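Side-chain contacts in aminotransferase, class III (PDB 6IO1), which transfers amino groups with a pyridoxal phosphate cofactor, as a thermostable (S)-enantioselective omega-transaminase: residues 227-232 / 236-241; 200-205 / 243-248; 276-281 / 374-379. All coordinates share one frame; numbering follows the deposited sequence.

The three contacts lie on the same side of the chain's centre, and only contact 1 touches the cofactor, through E227, which belongs to the pocket of the bound PMP. Contact 2 joins two helices, its centre about 12 Å from that of contact 1; W243 probably ties them, its NE1 lying 3.1 Å from P228 O. Contact 3 is nearer, centre to centre about 7 Å from contact 1, and Y278 is the shared piece: its OH lies 3.2 Å from V229 CG2, and its side chain is about 13 Å from PMP. Contacts 2 and 3, about 16 Å apart between centres, meet where W243 packs on Y278.

Contact 1. Residues 227-232 / 236-241; sequences EPVQGA and VVPPDG. With PMP (4'-deoxy-4'-aminopyridoxal-5'-phosphate), chain C.
V236 pairs with Q230 as a single antiparallel hydrogen-bonded bridge, folding back on itself the loop that links strand 221-226 to helix 242-253. The loop belongs to a beta-alpha-beta crossover of the large sheet of this class-III aminotransferase fold, whose next strand is 256-260. V236 N donates to Q230 O at 3.0 Å, with a bent N-H...O angle of 135°; the return bond, from Q230 N to V236 O, is weak. The two side chains lie side by side and point the same way. Because the Q230 chain is extended beyond CG, its amide travels along the isopropyl group of V236, and Q230 OE1 ends 3.3 Å from V236 CB. A water bridges Q230 OE1 and V236 O, while Q230 NE2 is held by R151 O, so both ends of the buried amide have partners. The carbonyl of V236 is also touched by V229 CG1, the branch anti to the backbone N (chi1 176°), which lies 3.6 Å from V236 O. V237 sets its CB away from the other segment, yet its CG2 still comes to 4.2 Å from V229 CG1. P238 crosses the V229 side chain at about a right angle, its CD 4.0 Å from V229 CG2, and the CG of the same ring lies 3.5 Å from P228 O. Beyond it, P239 packs on F201 and V202 of helix 198-216, and G241 occupies the N-cap position of helix 242-253. The folded loop starts at the cofactor: E227 OE2 accepts from Y154 N, while E227 OE1 receives G231 N from above the carboxylate plane at 3.0 Å and sits 3.5 Å from C2A, the methyl carbon of PMP.

Contact 2. Residues 200-205 / 243-248; sequences EFVARL and WPAIAA
V202 and A245 meet methyl to methyl where helices 198-216 and 242-253 pack against each other. This is the sole apolar side-chain pair between the two segments: V202 CG1 lies 4.1 Å from A245 CB. A chi1 of 167° places CG1 anti to the backbone N of V202 and presents it to the alanine, whose CB points at the other helix. With only a methyl group on that side, the backbones come to 7.8 Å between V202 CA and A245 CA.

The second kind of touch is methyl against backbone. I246 reaches across with its terminal CD1, which stops 4.4 Å from L205 O. L205 itself points toward the partner helix, but one of its methyl groups serves its own helix as well: L205 CD1 sits 3.9 Å above the ring plane of F201, over the ring centre.

Polar bonding here runs along the helices, as in L205 N to F201 O at 3.0 Å and A248 N to P244 O at 2.9 Å.

The small patch is one part of a longer seam. V206 and L209 of helix 198-216 continue it against A245 and I246, and Y242 packs on V202 and L205. Helix 198-216 leads into strand 221-226 of the large sheet, and helix 242-253 leads from that strand's following loop into the adjacent parallel strand 256-260.

Contact 3. Residues 276-281 / 374-379; sequences QQYGVQ and RGKGLM
K376 NZ donates to Q277 OE1 at 3.0 Å, the one hydrogen bond between these segments. It joins the end of helix 274-278, beside the large PLP-binding sheet, to a beta hairpin of the second sheet, made by strands 370-376 and 379-384. The two side chains come from opposite directions. The ammonium does not approach along a lone pair: it stands 52° out of the carbonyl plane, and the lysine's last carbon lies against the group as well, K376 CE 3.6 Å from Q277 CD. Q277 points toward the hairpin and bends at chi2 (-88°), which brings its amide to the lysine. K376 bends once at chi2 and then runs extended, which carries NZ to the glutamine. The partial negative charge of the amide oxygen probably helps to steady the charged end of the lysine.

Y278 supplies the second touch. Its side chain and that of K376 slide past each other in opposite directions, and the phenol oxygen meets the aliphatic part of the lysine, with Y278 OH 3.7 Å from K376 CG and 3.9 Å from K376 CD. The tyrosine ring also meets W243 of helix 242-253, their planes at about 55°. Just after it, G279 takes positive phi and closes the helix in a Schellman motif.

Two residues before K376, R374 fastens the hairpin further: it forms salt bridges with E372 and E383 and donates to the carbonyls of G234 and V235, in the loop of contact 1. The hairpin reverses in a type II' turn, with G377 at its positive-phi corner, and is closed by K376 N to M379 O at 2.9 Å and M379 N to K376 O at 3.0 Å.

Contact 1. Residues 227-232 / 236-241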
ATOM      1  N   GLU B 227      -3.872   0.683  18.846  1.00 14.18           N
ATOM      2  CA  GLU B 227      -3.780  -0.770  18.851  1.00 15.31           C
ATOM      3  C   GLU B 227      -4.248  -1.312  20.198  1.00 15.94           C
ATOM      4  O   GLU B 227      -3.982  -0.696  21.235  1.00 17.40           O
ATOM      5  CB  GLU B 227      -2.346  -1.225  18.596  1.00 17.57           C
ATOM      6  CG  GLU B 227      -1.669  -0.565  17.403  1.00 18.15           C
ATOM      7  CD  GLU B 227      -0.163  -0.458  17.573  1.00 19.86           C
ATOM      8  OE1 GLU B 227       0.537  -1.468  17.347  1.00 21.48           O
ATOM      9  OE2 GLU B 227       0.322   0.636  17.932  1.00 21.01           O
ATOM     10  N   PRO B 228      -4.961  -2.442  20.223  1.00 15.47           N
ATOM     11  CA  PRO B 228      -5.323  -3.029  21.527  1.00 17.32           C
ATOM     12  C   PRO B 228      -4.100  -3.324  22.373  1.00 16.79           C
ATOM     13  O   PRO B 228      -4.062  -2.982  23.563  1.00 20.21           O
ATOM     14  CB  PRO B 228      -6.085  -4.304  21.135  1.00 17.87           C
ATOM     15  CG  PRO B 228      -6.564  -4.056  19.743  1.00 17.44           C
ATOM     16  CD  PRO B 228      -5.515  -3.206  19.093  1.00 16.89           C
ATOM     17  N   VAL B 229      -3.089  -3.951  21.780  1.00 16.94           N
ATOM     18  CA  VAL B 229      -1.759  -4.064  22.363  1.00 17.92           C
ATOM     19  C   VAL B 229      -0.784  -3.451  21.371  1.00 20.55           C
ATOM     20  O   VAL B 229      -0.681  -3.919  20.229  1.00 18.82           O
ATOM     21  CB  VAL B 229      -1.386  -5.522  22.672  1.00 21.37           C
ATOM     22  CG1 VAL B 229       0.046  -5.607  23.178  1.00 19.43           C
ATOM     23  CG2 VAL B 229      -2.352  -6.116  23.682  1.00 18.83           C
ATOM     24  N   GLN B 230      -0.081  -2.403  21.795  1.00 20.47           N
ATOM     25  CA  GLN B 230       0.901  -1.776  20.922  1.00 20.39           C
ATOM     26  C   GLN B 230       1.998  -2.781  20.602  1.00 21.27           C
ATOM     27  O   GLN B 230       2.532  -3.433  21.500  1.00 23.56           O
ATOM     28  CB  GLN B 230       1.485  -0.529  21.588  1.00 19.94           C
ATOM     29  CG  GLN B 230       0.498   0.623  21.707  1.00 20.84           C
ATOM     30  CD  GLN B 230       0.989   1.729  22.620  1.00 21.82           C
ATOM     31  OE1 GLN B 230       1.291   1.497  23.791  1.00 22.29           O
ATOM     32  NE2 GLN B 230       1.066   2.944  22.089  1.00 23.01           N
ATOM     33  N   GLY B 231       2.321  -2.925  19.321  1.00 19.72           N
ATOM     34  CA  GLY B 231       3.235  -3.974  18.910  1.00 19.95           C
ATOM     35  C   GLY B 231       4.639  -3.508  18.593  1.00 22.47           C
ATOM     36  O   GLY B 231       5.591  -3.873  19.289  1.00 24.39           O
ATOM     37  N   ALA B 232       4.783  -2.703  17.538  1.00 24.75           N
ATOM     38  CA  ALA B 232       6.105  -2.221  17.159  1.00 27.88           C
ATOM     39  C   ALA B 232       6.671  -1.266  18.200  1.00 30.11           C
ATOM     40  O   ALA B 232       7.894  -1.188  18.368  1.00 30.32           O
ATOM     41  CB  ALA B 232       6.049  -1.547  15.789  1.00 26.99           C
ATOM     42  N   VAL B 236       3.404  -3.080  24.390  1.00 20.53           N
ATOM     43  CA  VAL B 236       2.878  -2.421  25.578  1.00 22.99           C
ATOM     44  C   VAL B 236       1.497  -3.001  25.854  1.00 20.77           C
ATOM     45  O   VAL B 236       0.527  -2.680  25.164  1.00 20.81           O
ATOM     46  CB  VAL B 236       2.819  -0.900  25.401  1.00 23.26           C
ATOM     47  CG1 VAL B 236       2.328  -0.237  26.678  1.00 23.02           C
ATOM     48  CG2 VAL B 236       4.185  -0.362  25.009  1.00 23.55           C
ATOM     49  N   VAL B 237       1.410  -3.854  26.868  1.00 22.51           N
ATOM     50  CA  VAL B 237       0.138  -4.442  27.273  1.00 22.63           C
ATOM     51  C   VAL B 237      -0.563  -3.442  28.183  1.00 22.30           C
ATOM     52  O   VAL B 237      -0.007  -3.058  29.222  1.00 23.91           O
ATOM     53  CB  VAL B 237       0.338  -5.798  27.968  1.00 23.91           C
ATOM     54  CG1 VAL B 237      -1.005  -6.433  28.288  1.00 27.27           C
ATOM     55  CG2 VAL B 237       1.174  -6.721  27.094  1.00 23.21           C
ATOM     56  N   PRO B 238      -1.765  -2.993  27.839  1.00 21.64           N
ATOM     57  CA  PRO B 238      -2.422  -1.958  28.633  1.00 22.83           C
ATOM     58  C   PRO B 238      -2.849  -2.509  29.980  1.00 23.36           C
ATOM     59  O   PRO B 238      -3.048  -3.725  30.127  1.00 25.07           O
ATOM     60  CB  PRO B 238      -3.637  -1.577  27.775  1.00 21.53           C
ATOM     61  CG  PRO B 238      -3.949  -2.828  27.026  1.00 22.33           C
ATOM     62  CD  PRO B 238      -2.613  -3.462  26.729  1.00 22.11           C
ATOM     63  N   PRO B 239      -2.992  -1.656  30.990  1.00 24.54           N
ATOM     64  CA  PRO B 239      -3.453  -2.141  32.291  1.00 27.37           C
ATOM     65  C   PRO B 239      -4.909  -2.570  32.213  1.00 27.40           C
ATOM     66  O   PRO B 239      -5.659  -2.170  31.320  1.00 24.17           O
ATOM     67  CB  PRO B 239      -3.273  -0.928  33.210  1.00 28.28           C
ATOM     68  CG  PRO B 239      -3.357   0.244  32.293  1.00 26.12           C
ATOM     69  CD  PRO B 239      -2.743  -0.204  30.994  1.00 23.84           C
ATOM     70  N   ASP B 240      -5.296  -3.416  33.163  1.00 30.03           N
ATOM     71  CA  ASP B 240      -6.667  -3.905  33.207  1.00 29.69           C
ATOM     72  C   ASP B 240      -7.641  -2.746  33.373  1.00 26.94           C
ATOM     73  O   ASP B 240      -7.439  -1.863  34.213  1.00 25.47           O
ATOM     74  CB  ASP B 240      -6.824  -4.912  34.344  1.00 32.93           C
ATOM     75  CG  ASP B 240      -5.935  -6.129  34.170  1.00 36.62           C
ATOM     76  OD1 ASP B 240      -5.719  -6.548  33.013  1.00 38.01           O
ATOM     77  OD2 ASP B 240      -5.454  -6.671  35.187  1.00 40.24           O
ATOM     78  N   GLY B 241      -8.700  -2.750  32.565  1.00 26.40           N
ATOM     79  CA  GLY B 241      -9.710  -1.714  32.622  1.00 26.54           C
ATOM     80  C   GLY B 241      -9.410  -0.474  31.806  1.00 21.97           C
ATOM     81  O   GLY B 241     -10.235   0.448  31.789  1.00 19.35           O
TER
HETATM   82  N1  PMP C 701      -0.411  -0.934  11.750  1.00 22.95           N
HETATM   83  C2  PMP C 701       0.255  -1.661  12.647  1.00 24.34           C
HETATM   84  C2A PMP C 701      -0.389  -1.950  13.967  1.00 22.32           C
HETATM   85  C3  PMP C 701       1.537  -2.145  12.361  1.00 27.63           C
HETATM   86  O3  PMP C 701       2.196  -2.886  13.298  1.00 29.66           O
HETATM   87  C4  PMP C 701       2.125  -1.866  11.123  1.00 26.30           C
HETATM   88  C4A PMP C 701       3.505  -2.378  10.793  1.00 30.35           C
HETATM   89  N4A PMP C 701       3.820  -3.632  11.484  1.00 29.03           N
HETATM   90  C5  PMP C 701       1.407  -1.101  10.193  1.00 26.04           C
HETATM   91  C6  PMP C 701       0.148  -0.663  10.560  1.00 22.90           C
HETATM   92  C5A PMP C 701       1.984  -0.767   8.852  1.00 26.23           C
HETATM   93  O4P PMP C 701       1.654  -1.805   7.877  1.00 29.08           O
HETATM   94  P   PMP C 701       2.256  -1.778   6.378  1.00 26.56           P
HETATM   95  O1P PMP C 701       1.669  -2.987   5.676  1.00 23.74           O
HETATM   96  O2P PMP C 701       1.804  -0.465   5.771  1.00 19.81           O
HETATM   97  O3P PMP C 701       3.761  -1.864   6.541  1.00 26.07           O
HETATM   98  O   HOH W   1      -0.545  -0.324  24.900  1.00 22.26           O

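Contact 2. Residues 200-205 / 243-248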
ATOM      1  N   GLU B 200      -5.163   3.045  39.546  1.00 27.20           N
ATOM      2  CA  GLU B 200      -4.649   4.411  39.627  1.00 27.83           C
ATOM      3  C   GLU B 200      -4.058   4.857  38.294  1.00 25.49           C
ATOM      4  O   GLU B 200      -4.257   6.001  37.863  1.00 25.71           O
ATOM      5  CB  GLU B 200      -3.595   4.507  40.732  1.00 30.59           C
ATOM      6  CG  GLU B 200      -4.106   4.220  42.137  1.00 33.60           C
ATOM      7  CD  GLU B 200      -2.978   3.982  43.127  1.00 35.55           C
ATOM      8  OE1 GLU B 200      -3.048   4.514  44.256  1.00 43.98           O
ATOM      9  OE2 GLU B 200      -2.019   3.261  42.777  1.00 31.81           O
ATOM     10  N   PHE B 201      -3.320   3.964  37.632  1.00 26.85           N
ATOM     11  CA  PHE B 201      -2.744   4.278  36.328  1.00 26.02           C
ATOM     12  C   PHE B 201      -3.833   4.567  35.302  1.00 23.60           C
ATOM     13  O   PHE B 201      -3.732   5.531  34.529  1.00 23.54           O
ATOM     14  CB  PHE B 201      -1.859   3.114  35.878  1.00 26.23           C
ATOM     15  CG  PHE B 201      -1.011   3.414  34.678  1.00 25.28           C
ATOM     16  CD1 PHE B 201      -0.561   4.699  34.427  1.00 27.25           C
ATOM     17  CD2 PHE B 201      -0.648   2.400  33.807  1.00 25.42           C
ATOM     18  CE1 PHE B 201       0.226   4.967  33.323  1.00 27.26           C
ATOM     19  CE2 PHE B 201       0.137   2.661  32.704  1.00 26.78           C
ATOM     20  CZ  PHE B 201       0.574   3.945  32.460  1.00 26.93           C
ATOM     21  N   VAL B 202      -4.884   3.743  35.284  1.00 24.57           N
ATOM     22  CA  VAL B 202      -5.999   3.966  34.367  1.00 22.28           C
ATOM     23  C   VAL B 202      -6.683   5.291  34.670  1.00 23.41           C
ATOM     24  O   VAL B 202      -7.089   6.018  33.756  1.00 22.05           O
ATOM     25  CB  VAL B 202      -6.987   2.785  34.433  1.00 23.31           C
ATOM     26  CG1 VAL B 202      -8.290   3.134  33.730  1.00 24.35           C
ATOM     27  CG2 VAL B 202      -6.371   1.545  33.811  1.00 23.79           C
ATOM     28  N   ALA B 203      -6.827   5.625  35.955  1.00 25.01           N
ATOM     29  CA  ALA B 203      -7.432   6.904  36.320  1.00 24.34           C
ATOM     30  C   ALA B 203      -6.600   8.068  35.797  1.00 21.34           C
ATOM     31  O   ALA B 203      -7.145   9.044  35.264  1.00 22.04           O
ATOM     32  CB  ALA B 203      -7.596   6.996  37.836  1.00 26.78           C
ATOM     33  N   ARG B 204      -5.274   7.972  35.922  1.00 22.42           N
ATOM     34  CA  ARG B 204      -4.404   9.027  35.407  1.00 24.69           C
ATOM     35  C   ARG B 204      -4.535   9.159  33.895  1.00 24.15           C
ATOM     36  O   ARG B 204      -4.606  10.275  33.360  1.00 22.85           O
ATOM     37  CB  ARG B 204      -2.949   8.737  35.767  1.00 28.61           C
ATOM     38  CG  ARG B 204      -2.572   8.885  37.227  1.00 33.53           C
ATOM     39  CD  ARG B 204      -1.064   8.742  37.347  1.00 38.56           C
ATOM     40  NE  ARG B 204      -0.547   9.053  38.675  1.00 46.85           N
ATOM     41  CZ  ARG B 204       0.745   9.195  38.948  1.00 48.44           C
ATOM     42  NH1 ARG B 204       1.643   9.078  37.979  1.00 47.36           N
ATOM     43  NH2 ARG B 204       1.140   9.474  40.182  1.00 48.30           N
ATOM     44  N   LEU B 205      -4.566   8.027  33.187  1.00 25.24           N
ATOM     45  CA  LEU B 205      -4.688   8.065  31.732  1.00 23.81           C
ATOM     46  C   LEU B 205      -6.024   8.663  31.301  1.00 23.86           C
ATOM     47  O   LEU B 205      -6.084   9.454  30.351  1.00 24.13           O
ATOM     48  CB  LEU B 205      -4.511   6.659  31.158  1.00 23.33           C
ATOM     49  CG  LEU B 205      -3.155   6.007  31.440  1.00 24.11           C
ATOM     50  CD1 LEU B 205      -3.247   4.495  31.320  1.00 22.97           C
ATOM     51  CD2 LEU B 205      -2.079   6.560  30.516  1.00 29.37           C
ATOM     52  N   TRP B 243      -9.057  -0.014  28.383  1.00 20.13           N
ATOM     53  CA  TRP B 243      -9.859   0.158  27.173  1.00 18.64           C
ATOM     54  C   TRP B 243     -11.313   0.515  27.452  1.00 18.32           C
ATOM     55  O   TRP B 243     -11.841   1.408  26.766  1.00 16.84           O
ATOM     56  CB  TRP B 243      -9.735  -1.095  26.299  1.00 21.48           C
ATOM     57  CG  TRP B 243      -8.546  -1.029  25.399  1.00 19.64           C
ATOM     58  CD1 TRP B 243      -7.460  -1.854  25.408  1.00 19.69           C
ATOM     59  CD2 TRP B 243      -8.309  -0.062  24.371  1.00 18.49           C
ATOM     60  NE1 TRP B 243      -6.565  -1.468  24.438  1.00 17.96           N
ATOM     61  CE2 TRP B 243      -7.064  -0.369  23.788  1.00 17.88           C
ATOM     62  CE3 TRP B 243      -9.032   1.031  23.881  1.00 17.59           C
ATOM     63  CZ2 TRP B 243      -6.527   0.377  22.741  1.00 17.05           C
ATOM     64  CZ3 TRP B 243      -8.497   1.769  22.843  1.00 20.25           C
ATOM     65  CH2 TRP B 243      -7.257   1.440  22.284  1.00 17.42           C
ATOM     66  N   PRO B 244     -12.024  -0.126  28.390  1.00 18.82           N
ATOM     67  CA  PRO B 244     -13.410   0.309  28.643  1.00 18.55           C
ATOM     68  C   PRO B 244     -13.512   1.765  29.063  1.00 16.65           C
ATOM     69  O   PRO B 244     -14.382   2.489  28.563  1.00 16.56           O
ATOM     70  CB  PRO B 244     -13.879  -0.643  29.753  1.00 21.20           C
ATOM     71  CG  PRO B 244     -13.032  -1.848  29.597  1.00 24.93           C
ATOM     72  CD  PRO B 244     -11.694  -1.349  29.146  1.00 20.68           C
ATOM     73  N   ALA B 245     -12.626   2.226  29.949  1.00 17.59           N
ATOM     74  CA  ALA B 245     -12.669   3.616  30.398  1.00 19.12           C
ATOM     75  C   ALA B 245     -12.370   4.582  29.254  1.00 17.13           C
ATOM     76  O   ALA B 245     -13.070   5.591  29.073  1.00 15.85           O
ATOM     77  CB  ALA B 245     -11.686   3.816  31.551  1.00 21.66           C
ATOM     78  N   ILE B 246     -11.318   4.297  28.480  1.00 18.06           N
ATOM     79  CA  ILE B 246     -10.958   5.174  27.367  1.00 17.52           C
ATOM     80  C   ILE B 246     -12.101   5.249  26.359  1.00 15.85           C
ATOM     81  O   ILE B 246     -12.480   6.335  25.894  1.00 17.93           O
ATOM     82  CB  ILE B 246      -9.651   4.695  26.708  1.00 19.03           C
ATOM     83  CG1 ILE B 246      -8.476   4.841  27.677  1.00 17.55           C
ATOM     84  CG2 ILE B 246      -9.383   5.465  25.426  1.00 19.61           C
ATOM     85  CD1 ILE B 246      -8.279   6.244  28.204  1.00 19.26           C
ATOM     86  N   ALA B 247     -12.668   4.090  26.007  1.00 15.48           N
ATOM     87  CA  ALA B 247     -13.783   4.061  25.068  1.00 15.49           C
ATOM     88  C   ALA B 247     -14.989   4.811  25.617  1.00 17.23           C
ATOM     89  O   ALA B 247     -15.718   5.463  24.862  1.00 17.38           O
ATOM     90  CB  ALA B 247     -14.152   2.616  24.738  1.00 15.73           C
ATOM     91  N   ALA B 248     -15.226   4.718  26.929  1.00 17.08           N
ATOM     92  CA  ALA B 248     -16.335   5.450  27.530  1.00 17.29           C
ATOM     93  C   ALA B 248     -16.145   6.953  27.382  1.00 16.93           C
ATOM     94  O   ALA B 248     -17.094   7.675  27.058  1.00 17.40           O
ATOM     95  CB  ALA B 248     -16.482   5.069  29.003  1.00 19.84           C
TER

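Contact 3. Residues 276-281 / 374-379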
ATOM      1  N   GLN B 276     -12.201  -8.331  21.232  1.00 24.26           N
ATOM      2  CA  GLN B 276     -12.869  -9.271  22.125  1.00 25.22           C
ATOM      3  C   GLN B 276     -12.127  -9.404  23.450  1.00 26.02           C
ATOM      4  O   GLN B 276     -12.757  -9.526  24.507  1.00 26.50           O
ATOM      5  CB  GLN B 276     -13.009 -10.638  21.455  1.00 25.57           C
ATOM      6  CG  GLN B 276     -13.772 -11.643  22.303  1.00 27.03           C
ATOM      7  CD  GLN B 276     -14.098 -12.923  21.562  1.00 30.58           C
ATOM      8  OE1 GLN B 276     -13.887 -13.027  20.354  1.00 30.05           O
ATOM      9  NE2 GLN B 276     -14.617 -13.908  22.286  1.00 30.01           N
ATOM     10  N   GLN B 277     -10.792  -9.385  23.414  1.00 27.22           N
ATOM     11  CA  GLN B 277     -10.018  -9.496  24.647  1.00 26.70           C
ATOM     12  C   GLN B 277     -10.344  -8.364  25.609  1.00 26.72           C
ATOM     13  O   GLN B 277     -10.497  -8.586  26.816  1.00 27.61           O
ATOM     14  CB  GLN B 277      -8.520  -9.492  24.337  1.00 26.99           C
ATOM     15  CG  GLN B 277      -8.005 -10.730  23.633  1.00 26.48           C
ATOM     16  CD  GLN B 277      -7.595 -11.825  24.596  1.00 25.07           C
ATOM     17  OE1 GLN B 277      -7.631 -11.644  25.812  1.00 27.51           O
ATOM     18  NE2 GLN B 277      -7.188 -12.967  24.053  1.00 27.69           N
ATOM     19  N   TYR B 278     -10.458  -7.143  25.094  1.00 25.71           N
ATOM     20  CA  TYR B 278     -10.560  -5.952  25.924  1.00 23.87           C
ATOM     21  C   TYR B 278     -11.967  -5.371  25.965  1.00 25.87           C
ATOM     22  O   TYR B 278     -12.153  -4.267  26.486  1.00 26.10           O
ATOM     23  CB  TYR B 278      -9.546  -4.914  25.442  1.00 25.56           C
ATOM     24  CG  TYR B 278      -8.127  -5.402  25.629  1.00 23.39           C
ATOM     25  CD1 TYR B 278      -7.514  -5.341  26.872  1.00 24.70           C
ATOM     26  CD2 TYR B 278      -7.416  -5.962  24.575  1.00 23.75           C
ATOM     27  CE1 TYR B 278      -6.227  -5.799  27.059  1.00 24.31           C
ATOM     28  CE2 TYR B 278      -6.124  -6.425  24.752  1.00 20.39           C
ATOM     29  CZ  TYR B 278      -5.536  -6.340  25.998  1.00 21.59           C
ATOM     30  OH  TYR B 278      -4.254  -6.797  26.189  1.00 22.82           O
ATOM     31  N   GLY B 279     -12.956  -6.091  25.435  1.00 25.86           N
ATOM     32  CA  GLY B 279     -14.344  -5.675  25.512  1.00 25.24           C
ATOM     33  C   GLY B 279     -14.609  -4.291  24.964  1.00 24.81           C
ATOM     34  O   GLY B 279     -15.173  -3.437  25.655  1.00 23.74           O
ATOM     35  N   VAL B 280     -14.196  -4.052  23.724  1.00 23.06           N
ATOM     36  CA  VAL B 280     -14.393  -2.766  23.073  1.00 21.26           C
ATOM     37  C   VAL B 280     -15.065  -2.998  21.728  1.00 17.57           C
ATOM     38  O   VAL B 280     -14.857  -4.026  21.074  1.00 18.56           O
ATOM     39  CB  VAL B 280     -13.056  -2.000  22.920  1.00 20.69           C
ATOM     40  CG1 VAL B 280     -12.304  -2.440  21.673  1.00 24.94           C
ATOM     41  CG2 VAL B 280     -13.293  -0.502  22.917  1.00 23.93           C
ATOM     42  N   GLN B 281     -15.908  -2.048  21.334  1.00 17.87           N
ATOM     43  CA  GLN B 281     -16.618  -2.106  20.055  1.00 15.64           C
ATOM     44  C   GLN B 281     -16.273  -0.862  19.253  1.00 17.51           C
ATOM     45  O   GLN B 281     -16.903   0.195  19.438  1.00 16.36           O
ATOM     46  CB  GLN B 281     -18.128  -2.214  20.268  1.00 18.34           C
ATOM     47  CG  GLN B 281     -18.945  -2.223  18.984  1.00 17.72           C
ATOM     48  CD  GLN B 281     -18.836  -3.532  18.226  1.00 16.93           C
ATOM     49  OE1 GLN B 281     -18.495  -4.567  18.799  1.00 19.53           O
ATOM     50  NE2 GLN B 281     -19.130  -3.493  16.933  1.00 17.67           N
ATOM     51  N   ARG B 374       7.195  -9.133  29.174  1.00 21.50           N
ATOM     52  CA  ARG B 374       5.763  -8.896  29.073  1.00 22.31           C
ATOM     53  C   ARG B 374       5.237  -9.520  27.791  1.00 23.02           C
ATOM     54  O   ARG B 374       5.986  -9.742  26.840  1.00 22.67           O
ATOM     55  CB  ARG B 374       5.427  -7.399  29.121  1.00 25.33           C
ATOM     56  CG  ARG B 374       6.122  -6.556  28.066  1.00 25.78           C
ATOM     57  CD  ARG B 374       5.796  -5.085  28.260  1.00 25.25           C
ATOM     58  NE  ARG B 374       6.504  -4.228  27.312  1.00 22.95           N
ATOM     59  CZ  ARG B 374       7.705  -3.702  27.531  1.00 26.22           C
ATOM     60  NH1 ARG B 374       8.334  -3.938  28.676  1.00 25.99           N
ATOM     61  NH2 ARG B 374       8.273  -2.932  26.614  1.00 25.42           N
ATOM     62  N   GLY B 375       3.950  -9.843  27.788  1.00 22.02           N
ATOM     63  CA  GLY B 375       3.357 -10.419  26.600  1.00 21.90           C
ATOM     64  C   GLY B 375       1.857 -10.550  26.712  1.00 22.51           C
ATOM     65  O   GLY B 375       1.293 -10.606  27.810  1.00 22.77           O
ATOM     66  N   LYS B 376       1.223 -10.600  25.545  1.00 19.33           N
ATOM     67  CA  LYS B 376      -0.193 -10.908  25.404  1.00 20.70           C
ATOM     68  C   LYS B 376      -0.344 -11.855  24.225  1.00 20.59           C
ATOM     69  O   LYS B 376       0.081 -11.531  23.110  1.00 20.98           O
ATOM     70  CB  LYS B 376      -1.029  -9.645  25.195  1.00 19.77           C
ATOM     71  CG  LYS B 376      -2.517  -9.918  25.093  1.00 21.72           C
ATOM     72  CD  LYS B 376      -3.057 -10.526  26.376  1.00 26.18           C
ATOM     73  CE  LYS B 376      -4.540 -10.827  26.254  1.00 25.47           C
ATOM     74  NZ  LYS B 376      -5.049 -11.593  27.426  1.00 34.60           N
ATOM     75  N   GLY B 377      -0.919 -13.028  24.477  1.00 19.83           N
ATOM     76  CA  GLY B 377      -1.028 -14.018  23.421  1.00 21.01           C
ATOM     77  C   GLY B 377       0.357 -14.387  22.937  1.00 20.81           C
ATOM     78  O   GLY B 377       1.261 -14.669  23.730  1.00 21.66           O
ATOM     79  N   LEU B 378       0.548 -14.351  21.623  1.00 19.14           N
ATOM     80  CA  LEU B 378       1.838 -14.673  21.032  1.00 18.22           C
ATOM     81  C   LEU B 378       2.728 -13.450  20.844  1.00 22.02           C
ATOM     82  O   LEU B 378       3.803 -13.571  20.246  1.00 30.50           O
ATOM     83  CB  LEU B 378       1.640 -15.393  19.699  1.00 18.42           C
ATOM     84  CG  LEU B 378       1.534 -16.910  19.854  1.00 18.21           C
ATOM     85  CD1 LEU B 378       1.516 -17.574  18.502  1.00 19.20           C
ATOM     86  CD2 LEU B 378       2.679 -17.448  20.700  1.00 19.45           C
ATOM     87  N   MET B 379       2.311 -12.283  21.331  1.00 18.70           N
ATOM     88  CA  MET B 379       3.145 -11.087  21.287  1.00 16.84           C
ATOM     89  C   MET B 379       3.954 -11.015  22.576  1.00 18.91           C
ATOM     90  O   MET B 379       3.377 -10.885  23.659  1.00 17.59           O
ATOM     91  CB  MET B 379       2.285  -9.834  21.124  1.00 17.62           C
ATOM     92  CG  MET B 379       1.315  -9.887  19.957  1.00 18.09           C
ATOM     93  SD  MET B 379       0.181  -8.487  19.931  1.00 21.93           S
ATOM     94  CE  MET B 379       1.332  -7.117  19.998  1.00 19.34           C
TER